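Long-range contacts in synaptotagmin-4 (Rattus norvegicus, PDB 1W15), which takes part in the mobility of neuronal dense core vesicles through its interaction with KIF1A, and is represented here by its C2B domain: residues 17-22 and 148-153; 37-42 and 80-85; 53-58 and 102-107. All coordinates share one frame; numbering follows the deposited sequence.

Contact 1: 17-22 and 148-153; sequences GELLVS and HMLCDG. With CA (calcium ion), chain D.
The imidazole of His148 has the carbonyl O of Leu19 at its edge, near the ring plane, and CG2 of Val21 coming in obliquely to His148 CD2 at 3.9 Å. Both ring nitrogens are spoken for on the helix side: ND1 bonds to Ser128 OG, while NE2 bonds to His132 ND1, whose ring lies within about 15° of parallel. This is where the first and last strands of the C2 β-sandwich pair antiparallel. Leu19 and His148 form a hydrogen-bonded pair: Leu19 N reaches His148 O at 2.9 Å, nearly along the C=O axis, and His148 N returns a bond to Leu19 O. Past the end of strand 144-149 the backbone pairing continues, with Leu150 N donating to Gly17 O in a nearly straight bond (2.9 Å, 170°). Leu150 turns its side chain inward, CD2 against Leu19 CB at 3.9 Å and CD1 close to the carbonyl carbon of Gly17, with Val104 of the other sheet beyond. An alanine here would remove CG and both methyls and would probably loosen the packing on Leu19, Gly17 and Val104. On the opposite face of the sheet from Leu19, Met149, bent at chi2 and chi3, crosses Glu18 obliquely, its SD 3.4 Å from Glu18 CG; the Glu18 carboxylate is held by a salt bridge to Arg40. The chain finishes at a calcium ion, bound by Asp152 OD1 at 2.5 Å and by the terminal carboxylate oxygen, Gly153 OXT, at 2.4 Å.

Contact 2: 37-42 and 80-85; sequences LKARHL and AVFNEL
Leu37 O is gripped by two backbone N-H groups from successive residues. Phe82 N is the nearer at 2.7 Å and sits above the carbonyl plane; Asn83 N, at 3.0 Å, lies in that plane on a lone pair, with a straighter bond (166°). The shared acceptor goes with a G1 β bulge in strand 80-89, where Asn83, in the left-handed region (phi 47°), and Glu84 both face Val36; on the side toward strand 18-26, Leu37 and Lys38 both face Leu20 in a classic bulge. Toward Ala80 the antiparallel pairing is regular, Ala39 and Ala80 exchanging two backbone bonds, of which Ala39 N to Ala80 O measures 3.0 Å. The Phe82 ring leans back along strand 31-40, its CE2 4.1 Å from Ala39 CB. Leu37 sends CD2 to Asn83 OD1 at 3.6 Å, the two side chains crossing at about a right angle. The amide's other end, Asn83 ND2, donates to Asn83 O of a second subunit, so the G1 bulge also takes part in a contact between copies. Within the C2 sandwich, strand 31-40 runs between 80-89 and 18-26; Phe82 projects from the sheet onto Pro53 and Val55 of strand 53-61 in the facing one.

Contact 3: 53-58 and 102-107; sequences PYVKVN and FLVLDS. With CA (calcium ion), chain B.
Asp106 OD1 and Ser107 O each reach a calcium ion at 2.7 Å, and a water binds it at 2.8 Å. These three bonds are long for calcium, consistent with a weak site in a synaptotagmin that does not function as a calcium binder; Asp52 and Glu108 supply the remaining ligands. Asp106 stands at the end of strand 98-106, its CG anti to the backbone N (chi1 174°), opposite Pro53 across the strands. Next comes the Tyr54 ring, put by the crowded chi1 of 63° alongside 102-107: Leu105 CB lies over one face, 3.9 Å from the centroid, in a CH-π contact, while Ser107 N comes to the ring edge, in plane. Tyr54 OH bonds to Asn113, itself a ligand of the nearby sodium ion. Beneath these groups runs the antiparallel ladder of a C2 β-sandwich sheet, whose loops at this end hold this calcium and that sodium. Tyr54 pairs with Leu105 and Lys56 with Leu103 through two hydrogen bonds each, the shorter pair including Lys56 N to Leu103 O at 2.8 Å. The face carrying Val55, Val57, Phe102 and Val104 turns to the other sheet; there Val57 and Phe102 lie side by side, Val57 CG2 to Phe102 CD2 at 3.8 Å. At the far end the Leu103 and Asn58 side chains cross at about a right angle, Leu103 CD1 3.4 Å from Asn58 ND2, and Glu101 and Arg65 hold the two ends of that amide.

How the contacts relate
From the N terminus, residues 17-22 start the first strand, whose partner, 148-153, comes at the very end of the chain, so contact 1 closes a loop around nearly the whole domain, and both other contacts fall within it. Residues 37-42 then wait for 80-85, and 53-58 for 102-107; since the segments alternate, contacts 2 and 3 cross. Contacts 1 and 2 lie in one sheet, joined where strand 18-26 meets 31-40, and contact 3 belongs to the facing sheet. The core between them is shared: Leu19 and Val21 of contact 1 meet Phe102 of contact 3, while Leu42 of contact 2 reaches Pro53.

Contact 1: 17-22 and 148-153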
loop_
_atom_site.group_PDB
_atom_site.type_symbol
_atom_site.label_atom_id
_atom_site.label_comp_id
_atom_site.label_asym_id
_atom_site.label_seq_id
_atom_site.Cartn_x
_atom_site.Cartn_y
_atom_site.Cartn_z
ATOM N N GLY A 17 -16.126 16.885 -1.774
ATOM C CA GLY A 17 -14.908 16.167 -2.050
ATOM C C GLY A 17 -15.080 14.659 -2.176
ATOM O O GLY A 17 -16.189 14.126 -2.188
ATOM N N GLU A 18 -13.952 13.987 -2.317
ATOM C CA GLU A 18 -13.915 12.539 -2.575
ATOM C C GLU A 18 -12.862 11.861 -1.724
ATOM O O GLU A 18 -11.869 12.483 -1.347
ATOM C CB GLU A 18 -13.507 12.266 -4.016
ATOM C CG GLU A 18 -14.489 12.653 -5.098
ATOM C CD GLU A 18 -13.873 12.441 -6.472
ATOM O OE1 GLU A 18 -13.704 11.285 -6.876
ATOM O OE2 GLU A 18 -13.563 13.434 -7.124
ATOM N N LEU A 19 -13.052 10.563 -1.481
ATOM C CA LEU A 19 -12.188 9.799 -0.594
ATOM C C LEU A 19 -11.900 8.461 -1.250
ATOM O O LEU A 19 -12.819 7.801 -1.773
ATOM C CB LEU A 19 -12.848 9.551 0.765
ATOM C CG LEU A 19 -11.960 8.839 1.810
ATOM C CD1 LEU A 19 -10.812 9.761 2.240
ATOM C CD2 LEU A 19 -12.768 8.367 3.066
ATOM N N LEU A 20 -10.616 8.133 -1.330
ATOM C CA LEU A 20 -10.188 6.879 -1.978
ATOM C C LEU A 20 -9.862 5.874 -0.870
ATOM O O LEU A 20 -9.015 6.150 0.024
ATOM C CB LEU A 20 -8.939 7.162 -2.833
ATOM C CG LEU A 20 -8.283 5.951 -3.486
ATOM C CD1 LEU A 20 -9.215 5.290 -4.525
ATOM C CD2 LEU A 20 -6.933 6.425 -4.162
ATOM N N VAL A 21 -10.529 4.710 -0.904
ATOM C CA VAL A 21 -10.350 3.735 0.183
ATOM C C VAL A 21 -10.212 2.347 -0.446
ATOM O O VAL A 21 -10.677 2.149 -1.574
ATOM C CB VAL A 21 -11.486 3.732 1.240
ATOM C CG1 VAL A 21 -11.524 5.084 2.032
ATOM C CG2 VAL A 21 -12.868 3.365 0.615
ATOM N N SER A 22 -9.480 1.456 0.219
ATOM C CA SER A 22 -9.351 0.081 -0.293
ATOM C C SER A 22 -9.697 -0.854 0.847
ATOM O O SER A 22 -9.310 -0.578 2.006
ATOM C CB SER A 22 -7.900 -0.178 -0.774
ATOM O OG SER A 22 -7.772 -1.469 -1.319
ATOM N N HIS A 148 -14.930 7.486 -3.773
ATOM C CA HIS A 148 -16.316 7.725 -3.420
ATOM C C HIS A 148 -16.521 9.203 -3.193
ATOM O O HIS A 148 -15.655 9.827 -2.593
ATOM C CB HIS A 148 -16.646 7.064 -2.105
ATOM C CG HIS A 148 -16.576 5.579 -2.167
ATOM N ND1 HIS A 148 -17.653 4.806 -2.554
ATOM C CD2 HIS A 148 -15.562 4.723 -1.901
ATOM C CE1 HIS A 148 -17.319 3.527 -2.494
ATOM N NE2 HIS A 148 -16.053 3.443 -2.103
ATOM N N MET A 149 -17.661 9.738 -3.620
ATOM C CA MET A 149 -18.070 11.118 -3.208
ATOM C C MET A 149 -18.423 11.107 -1.724
ATOM O O MET A 149 -19.002 10.147 -1.218
ATOM C CB MET A 149 -19.283 11.618 -4.011
ATOM C CG MET A 149 -19.093 11.648 -5.565
ATOM S SD MET A 149 -17.750 12.759 -6.117
ATOM C CE MET A 149 -18.197 14.335 -5.400
ATOM N N LEU A 150 -18.041 12.160 -1.017
ATOM C CA LEU A 150 -18.375 12.319 0.378
ATOM C C LEU A 150 -19.756 12.985 0.510
ATOM O O LEU A 150 -20.134 13.791 -0.332
ATOM C CB LEU A 150 -17.301 13.188 1.064
ATOM C CG LEU A 150 -15.941 12.460 1.152
ATOM C CD1 LEU A 150 -14.803 13.416 1.434
ATOM C CD2 LEU A 150 -15.964 11.391 2.239
ATOM N N CYS A 151 -20.493 12.614 1.546
ATOM C CA CYS A 151 -21.768 13.241 1.894
ATOM C C CYS A 151 -21.630 14.139 3.103
ATOM O O CYS A 151 -20.632 14.110 3.807
ATOM C CB CYS A 151 -22.768 12.181 2.277
ATOM S SG CYS A 151 -23.165 11.287 0.799
ATOM N N ASP A 152 -22.686 14.909 3.356
ATOM C CA ASP A 152 -22.798 15.685 4.584
ATOM C C ASP A 152 -22.762 14.744 5.801
ATOM O O ASP A 152 -23.388 13.676 5.796
ATOM C CB ASP A 152 -24.096 16.499 4.553
ATOM C CG ASP A 152 -24.268 17.367 5.800
ATOM O OD1 ASP A 152 -23.275 18.040 6.221
ATOM O OD2 ASP A 152 -25.356 17.417 6.438
ATOM N N GLY A 153 -22.010 15.130 6.837
ATOM C CA GLY A 153 -22.018 14.395 8.106
ATOM C C GLY A 153 -21.914 15.303 9.330
ATOM O O GLY A 153 -21.800 14.842 10.473
ATOM O OXT GLY A 153 -21.934 16.535 9.229
HETATM CA CA CA D . -23.179 18.522 8.659
#

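Contact 2: 37-42 and 80-85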
loop_
_atom_site.group_PDB
_atom_site.type_symbol
_atom_site.label_atom_id
_atom_site.label_comp_id
_atom_site.label_asym_id
_atom_site.label_seq_id
_atom_site.Cartn_x
_atom_site.Cartn_y
_atom_site.Cartn_z
ATOM N N LEU A 37 -6.639 5.953 1.759
ATOM C CA LEU A 37 -5.553 6.236 0.842
ATOM C C LEU A 37 -5.386 7.754 0.719
ATOM O O LEU A 37 -4.342 8.282 1.126
ATOM C CB LEU A 37 -5.792 5.572 -0.516
ATOM C CG LEU A 37 -5.586 4.049 -0.371
ATOM C CD1 LEU A 37 -6.414 3.195 -1.348
ATOM C CD2 LEU A 37 -4.078 3.794 -0.613
ATOM N N LYS A 38 -6.395 8.442 0.180
ATOM C CA LYS A 38 -6.263 9.891 -0.146
ATOM C C LYS A 38 -7.634 10.525 -0.151
ATOM O O LYS A 38 -8.633 9.857 -0.355
ATOM C CB LYS A 38 -5.749 10.128 -1.585
ATOM C CG LYS A 38 -4.783 9.220 -2.142
ATOM C CD LYS A 38 -4.381 9.681 -3.571
ATOM C CE LYS A 38 -3.247 8.769 -4.072
ATOM N NZ LYS A 38 -2.641 9.197 -5.404
ATOM N N ALA A 39 -7.688 11.825 0.072
ATOM C CA ALA A 39 -8.910 12.587 -0.206
ATOM C C ALA A 39 -8.534 13.667 -1.229
ATOM O O ALA A 39 -7.370 14.097 -1.298
ATOM C CB ALA A 39 -9.418 13.246 1.092
ATOM N N ARG A 40 -9.514 14.156 -1.985
ATOM C CA ARG A 40 -9.291 15.264 -2.895
ATOM C C ARG A 40 -10.552 16.108 -3.038
ATOM O O ARG A 40 -11.671 15.650 -2.700
ATOM C CB ARG A 40 -8.834 14.757 -4.277
ATOM C CG ARG A 40 -9.928 14.081 -5.077
ATOM C CD ARG A 40 -9.451 13.377 -6.354
ATOM N NE ARG A 40 -10.495 12.540 -6.965
ATOM C CZ ARG A 40 -10.275 11.667 -7.957
ATOM N NH1 ARG A 40 -9.050 11.517 -8.470
ATOM N NH2 ARG A 40 -11.282 10.961 -8.460
ATOM N N HIS A 41 -10.353 17.334 -3.544
ATOM C CA HIS A 41 -11.400 18.326 -3.765
ATOM C C HIS A 41 -12.168 18.627 -2.494
ATOM O O HIS A 41 -13.372 18.836 -2.546
ATOM C CB HIS A 41 -12.385 17.881 -4.864
ATOM C CG HIS A 41 -11.731 17.460 -6.148
ATOM N ND1 HIS A 41 -10.821 18.252 -6.821
ATOM C CD2 HIS A 41 -11.902 16.354 -6.909
ATOM C CE1 HIS A 41 -10.419 17.626 -7.914
ATOM N NE2 HIS A 41 -11.053 16.467 -7.985
ATOM N N LEU A 42 -11.478 18.638 -1.355
ATOM C CA LEU A 42 -12.110 18.990 -0.083
ATOM C C LEU A 42 -12.454 20.485 -0.078
ATOM O O LEU A 42 -11.669 21.271 -0.584
ATOM C CB LEU A 42 -11.198 18.631 1.094
ATOM C CG LEU A 42 -10.962 17.132 1.315
ATOM C CD1 LEU A 42 -9.976 16.936 2.470
ATOM C CD2 LEU A 42 -12.259 16.304 1.513
ATOM N N ALA A 80 -4.932 15.261 0.201
ATOM C CA ALA A 80 -4.144 14.727 1.299
ATOM C C ALA A 80 -3.926 13.262 1.021
ATOM O O ALA A 80 -4.902 12.571 0.724
ATOM C CB ALA A 80 -4.944 14.889 2.607
ATOM N N VAL A 81 -2.674 12.801 1.063
ATOM C CA VAL A 81 -2.353 11.386 0.965
ATOM C C VAL A 81 -2.219 10.869 2.404
ATOM O O VAL A 81 -1.404 11.395 3.189
ATOM C CB VAL A 81 -1.060 11.174 0.169
ATOM C CG1 VAL A 81 -0.740 9.696 0.025
ATOM C CG2 VAL A 81 -1.188 11.808 -1.229
ATOM N N PHE A 82 -3.062 9.910 2.790
ATOM C CA PHE A 82 -3.005 9.363 4.153
ATOM C C PHE A 82 -2.231 8.046 4.166
ATOM O O PHE A 82 -1.391 7.862 5.033
ATOM C CB PHE A 82 -4.405 9.130 4.720
ATOM C CG PHE A 82 -5.187 10.387 4.868
ATOM C CD1 PHE A 82 -4.912 11.275 5.906
ATOM C CD2 PHE A 82 -6.190 10.702 3.947
ATOM C CE1 PHE A 82 -5.643 12.468 6.034
ATOM C CE2 PHE A 82 -6.921 11.922 4.068
ATOM C CZ PHE A 82 -6.635 12.795 5.095
ATOM N N ASN A 83 -2.549 7.144 3.236
ATOM C CA ASN A 83 -1.945 5.798 3.150
ATOM C C ASN A 83 -1.902 5.081 4.498
ATOM O O ASN A 83 -0.796 4.742 4.999
ATOM C CB ASN A 83 -0.526 5.862 2.570
ATOM C CG ASN A 83 -0.509 6.239 1.096
ATOM O OD1 ASN A 83 -1.533 6.126 0.421
ATOM N ND2 ASN A 83 0.658 6.702 0.593
ATOM N N GLU A 84 -3.053 4.921 5.137
ATOM C CA GLU A 84 -3.030 4.323 6.483
ATOM C C GLU A 84 -3.817 3.043 6.397
ATOM O O GLU A 84 -5.009 3.113 6.118
ATOM C CB GLU A 84 -3.644 5.284 7.552
ATOM C CG GLU A 84 -2.627 6.380 7.830
ATOM C CD GLU A 84 -2.569 6.807 9.272
ATOM O OE1 GLU A 84 -2.783 5.938 10.155
ATOM O OE2 GLU A 84 -2.251 7.992 9.488
ATOM N N LEU A 85 -3.167 1.914 6.673
ATOM C CA LEU A 85 -3.871 0.617 6.704
ATOM C C LEU A 85 -4.251 0.282 8.151
ATOM O O LEU A 85 -3.410 0.404 9.100
ATOM C CB LEU A 85 -3.030 -0.476 6.075
ATOM C CG LEU A 85 -3.623 -1.910 5.976
ATOM C CD1 LEU A 85 -2.979 -2.595 4.715
ATOM C CD2 LEU A 85 -3.372 -2.734 7.252
#

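Contact 3: 53-58 and 102-107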
loop_
_atom_site.group_PDB
_atom_site.type_symbol
_atom_site.label_atom_id
_atom_site.label_comp_id
_atom_site.label_asym_id
_atom_site.label_seq_id
_atom_site.Cartn_x
_atom_site.Cartn_y
_atom_site.Cartn_z
ATOM N N PRO A 53 -7.109 18.055 7.216
ATOM C CA PRO A 53 -7.902 16.826 7.304
ATOM C C PRO A 53 -7.258 15.621 7.983
ATOM O O PRO A 53 -6.060 15.411 7.858
ATOM C CB PRO A 53 -8.229 16.490 5.839
ATOM C CG PRO A 53 -7.096 17.174 5.031
ATOM C CD PRO A 53 -6.705 18.368 5.829
ATOM N N TYR A 54 -8.076 14.860 8.692
ATOM C CA TYR A 54 -7.737 13.481 9.075
ATOM C C TYR A 54 -9.000 12.660 8.878
ATOM O O TYR A 54 -10.083 13.217 8.647
ATOM C CB TYR A 54 -7.252 13.383 10.522
ATOM C CG TYR A 54 -8.247 13.772 11.596
ATOM C CD1 TYR A 54 -8.533 15.121 11.868
ATOM C CD2 TYR A 54 -8.888 12.791 12.347
ATOM C CE1 TYR A 54 -9.436 15.476 12.877
ATOM C CE2 TYR A 54 -9.825 13.124 13.355
ATOM C CZ TYR A 54 -10.093 14.444 13.591
ATOM O OH TYR A 54 -10.988 14.742 14.571
ATOM N N VAL A 55 -8.880 11.343 8.971
ATOM C CA VAL A 55 -10.028 10.511 8.747
ATOM C C VAL A 55 -10.211 9.572 9.927
ATOM O O VAL A 55 -9.260 8.894 10.378
ATOM C CB VAL A 55 -9.844 9.661 7.444
ATOM C CG1 VAL A 55 -11.063 8.731 7.240
ATOM C CG2 VAL A 55 -9.635 10.609 6.268
ATOM N N LYS A 56 -11.442 9.511 10.404
ATOM C CA LYS A 56 -11.824 8.602 11.457
ATOM C C LYS A 56 -12.636 7.498 10.822
ATOM O O LYS A 56 -13.474 7.768 9.951
ATOM C CB LYS A 56 -12.725 9.353 12.457
ATOM C CG LYS A 56 -13.132 8.477 13.604
ATOM C CD LYS A 56 -13.133 9.272 14.856
ATOM C CE LYS A 56 -13.587 8.425 16.008
ATOM N NZ LYS A 56 -13.877 9.339 17.107
ATOM N N VAL A 57 -12.388 6.270 11.261
ATOM C CA VAL A 57 -13.017 5.091 10.693
ATOM C C VAL A 57 -13.728 4.339 11.846
ATOM O O VAL A 57 -13.077 3.894 12.796
ATOM C CB VAL A 57 -12.001 4.153 9.994
ATOM C CG1 VAL A 57 -12.754 2.986 9.262
ATOM C CG2 VAL A 57 -11.107 4.922 8.972
ATOM N N ASN A 58 -15.049 4.204 11.768
ATOM C CA ASN A 58 -15.821 3.489 12.802
ATOM C C ASN A 58 -16.335 2.195 12.193
ATOM O O ASN A 58 -16.835 2.219 11.082
ATOM C CB ASN A 58 -17.003 4.354 13.292
ATOM C CG ASN A 58 -16.549 5.571 14.076
ATOM O OD1 ASN A 58 -15.614 5.465 14.866
ATOM N ND2 ASN A 58 -17.197 6.739 13.870
ATOM N N PHE A 102 -16.650 6.212 7.391
ATOM C CA PHE A 102 -15.467 7.075 7.259
ATOM C C PHE A 102 -15.911 8.525 7.443
ATOM O O PHE A 102 -16.915 8.972 6.804
ATOM C CB PHE A 102 -14.855 6.959 5.861
ATOM C CG PHE A 102 -14.396 5.587 5.505
ATOM C CD1 PHE A 102 -15.290 4.668 4.914
ATOM C CD2 PHE A 102 -13.049 5.214 5.708
ATOM C CE1 PHE A 102 -14.860 3.389 4.588
ATOM C CE2 PHE A 102 -12.617 3.920 5.365
ATOM C CZ PHE A 102 -13.502 3.027 4.804
ATOM N N LEU A 103 -15.188 9.242 8.300
ATOM C CA LEU A 103 -15.440 10.653 8.550
ATOM C C LEU A 103 -14.162 11.417 8.241
ATOM O O LEU A 103 -13.119 11.131 8.821
ATOM C CB LEU A 103 -15.842 10.870 10.029
ATOM C CG LEU A 103 -17.027 9.938 10.395
ATOM C CD1 LEU A 103 -16.893 9.447 11.777
ATOM C CD2 LEU A 103 -18.348 10.595 10.092
ATOM N N VAL A 104 -14.260 12.369 7.318
ATOM C CA VAL A 104 -13.191 13.307 7.047
ATOM C C VAL A 104 -13.480 14.570 7.898
ATOM O O VAL A 104 -14.543 15.190 7.733
ATOM C CB VAL A 104 -13.096 13.652 5.537
ATOM C CG1 VAL A 104 -11.889 14.602 5.310
ATOM C CG2 VAL A 104 -12.991 12.335 4.635
ATOM N N LEU A 105 -12.543 14.886 8.791
ATOM C CA LEU A 105 -12.690 15.932 9.807
ATOM C C LEU A 105 -11.583 16.923 9.643
ATOM O O LEU A 105 -10.490 16.572 9.178
ATOM C CB LEU A 105 -12.587 15.301 11.202
ATOM C CG LEU A 105 -13.749 14.312 11.495
ATOM C CD1 LEU A 105 -13.265 12.949 11.935
ATOM C CD2 LEU A 105 -14.546 15.019 12.589
ATOM N N ASP A 106 -11.845 18.160 10.071
ATOM C CA ASP A 106 -10.837 19.193 10.009
ATOM C C ASP A 106 -10.314 19.352 11.433
ATOM O O ASP A 106 -11.094 19.649 12.362
ATOM C CB ASP A 106 -11.503 20.474 9.517
ATOM C CG ASP A 106 -10.592 21.663 9.553
ATOM O OD1 ASP A 106 -9.371 21.546 9.348
ATOM O OD2 ASP A 106 -11.033 22.772 9.814
ATOM N N SER A 107 -9.015 19.117 11.615
ATOM C CA SER A 107 -8.408 19.295 12.923
ATOM C C SER A 107 -8.261 20.769 13.240
ATOM O O SER A 107 -7.643 21.524 12.480
ATOM C CB SER A 107 -7.068 18.558 12.954
ATOM O OG SER A 107 -6.373 18.900 14.125
HETATM CA CA CA B . -8.088 23.462 10.703
HETATM O O HOH W 1 -7.728 26.186 10.765
#